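Local coordinates for genome polyprotein (Chicken sicinivirus JSY, PDB 6QWT), which probably copies viral RNA as the 3Dpol RNA-dependent RNA polymerase, the C-terminal piece of the picornaviral polyprotein, at residues A[268-271]-A[272-275]. Numbering follows the deposited sequence.
Sequences VQKY and VQSI
Nearly the whole of the short helix 267-276, part of the catalytic region of this picornaviral RNA-dependent RNA polymerase, takes part in this contact, in which Ser274 is bonded back to the carbonyl of Tyr271 and lies over one face of the Tyr271 ring. Ser274 OG donates to the carbonyl O of Tyr271 at 2.7 Å, only 15° from the carbonyl plane. Its chi1 of 84° sets OG between the backbone N and the carbonyl carbon, where it can turn back to the carbonyl three residues earlier. The same hydroxyl stands 4.2 Å above the plane of the Tyr271 ring, over its centre. Because CG of Tyr271 is anti to the backbone N (chi1 -166°), the ring runs on toward the helix end, and its CE2 meets the CD1 tip of Ile275 obliquely at 4.0 Å. Three i-to-i+4 bonds carry the backbone, from Val272 N to Val268 O, Gln273 N to Gln269 O and Ser274 N to Lys270 O. Ile275 N also bonds to Val272 O, three residues back. On the more exposed side Lys270 and Gln273 run alongside each other, NZ 3.7 Å from OE1, and a water lies within hydrogen-bonding distance of both Lys270 O and Gln273 OE1. Beyond the segments, the phenol OH of Tyr271 bonds to Ala182 O in helix 180-189, and Ser274 OG has a second partner in Tyr151 OH. Val268 and Ile275 pack on Ala254 and Phe246 of helix 243-256, and the chain passes directly into strand 277-282 of the mixed sheet.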
loop_
_atom_site.group_PDB
_atom_site.type_symbol
_atom_site.label_atom_id
_atom_site.label_comp_id
_atom_site.label_asym_id
_atom_site.label_seq_id
_atom_site.Cartn_x
_atom_site.Cartn_y
_atom_site.Cartn_z
ATOM N N VAL A 268 -9.902 -2.964 -20.630
ATOM C CA VAL A 268 -9.067 -2.132 -19.772
ATOM C C VAL A 268 -9.913 -1.072 -19.070
ATOM O O VAL A 268 -9.902 -0.959 -17.837
ATOM C CB VAL A 268 -7.931 -1.512 -20.602
ATOM C CG1 VAL A 268 -6.794 -2.512 -20.756
ATOM C CG2 VAL A 268 -8.460 -1.140 -21.976
ATOM N N GLN A 269 -10.670 -0.287 -19.843
ATOM C CA GLN A 269 -11.515 0.743 -19.246
ATOM C C GLN A 269 -12.575 0.136 -18.335
ATOM O O GLN A 269 -12.890 0.695 -17.278
ATOM C CB GLN A 269 -12.178 1.583 -20.338
ATOM C CG GLN A 269 -11.221 2.461 -21.126
ATOM C CD GLN A 269 -10.994 1.944 -22.532
ATOM O OE1 GLN A 269 -10.917 0.732 -22.758
ATOM N NE2 GLN A 269 -10.882 2.859 -23.488
ATOM N N LYS A 270 -13.135 -1.013 -18.726
ATOM C CA LYS A 270 -14.187 -1.628 -17.923
ATOM C C LYS A 270 -13.642 -2.154 -16.600
ATOM O O LYS A 270 -14.315 -2.061 -15.568
ATOM C CB LYS A 270 -14.867 -2.743 -18.716
ATOM C CG LYS A 270 -15.786 -2.237 -19.826
ATOM C CD LYS A 270 -17.205 -2.023 -19.316
ATOM C CE LYS A 270 -18.063 -1.275 -20.332
ATOM N NZ LYS A 270 -18.170 0.180 -20.022
ATOM N N TYR A 271 -12.423 -2.700 -16.600
ATOM C CA TYR A 271 -11.854 -3.166 -15.339
ATOM C C TYR A 271 -11.522 -1.997 -14.421
ATOM O O TYR A 271 -11.719 -2.081 -13.204
ATOM C CB TYR A 271 -10.610 -4.017 -15.582
ATOM C CG TYR A 271 -10.180 -4.783 -14.347
ATOM C CD1 TYR A 271 -10.593 -6.094 -14.140
ATOM C CD2 TYR A 271 -9.380 -4.188 -13.377
ATOM C CE1 TYR A 271 -10.209 -6.795 -13.006
ATOM C CE2 TYR A 271 -8.996 -4.876 -12.243
ATOM C CZ TYR A 271 -9.410 -6.181 -12.062
ATOM O OH TYR A 271 -9.024 -6.872 -10.932
ATOM N N VAL A 272 -11.013 -0.898 -14.982
ATOM C CA VAL A 272 -10.744 0.277 -14.161
ATOM C C VAL A 272 -12.042 0.850 -13.607
ATOM O O VAL A 272 -12.074 1.362 -12.481
ATOM C CB VAL A 272 -9.945 1.318 -14.970
ATOM C CG1 VAL A 272 -9.747 2.597 -14.168
ATOM C CG2 VAL A 272 -8.600 0.733 -15.379
ATOM N N GLN A 273 -13.139 0.747 -14.363
ATOM C CA GLN A 273 -14.427 1.184 -13.836
ATOM C C GLN A 273 -14.832 0.359 -12.621
ATOM O O GLN A 273 -15.394 0.894 -11.657
ATOM C CB GLN A 273 -15.506 1.111 -14.916
ATOM C CG GLN A 273 -16.854 1.639 -14.433
ATOM C CD GLN A 273 -17.904 1.692 -15.524
ATOM O OE1 GLN A 273 -18.032 0.770 -16.328
ATOM N NE2 GLN A 273 -18.667 2.779 -15.551
ATOM N N SER A 274 -14.545 -0.945 -12.639
ATOM C CA SER A 274 -14.828 -1.784 -11.479
ATOM C C SER A 274 -13.966 -1.427 -10.276
ATOM O O SER A 274 -14.189 -1.971 -9.190
ATOM C CB SER A 274 -14.644 -3.266 -11.833
ATOM O OG SER A 274 -13.289 -3.665 -11.714
ATOM N N ILE A 275 -12.996 -0.534 -10.444
ATOM C CA ILE A 275 -12.166 -0.062 -9.348
ATOM C C ILE A 275 -12.707 1.229 -8.745
ATOM O O ILE A 275 -12.787 1.352 -7.523
ATOM C CB ILE A 275 -10.709 0.109 -9.827
ATOM C CG1 ILE A 275 -10.019 -1.252 -9.907
ATOM C CG2 ILE A 275 -9.935 1.035 -8.901
ATOM C CD1 ILE A 275 -8.718 -1.223 -10.660
HETATM O O HOH W 1 -17.194 -2.083 -15.013
#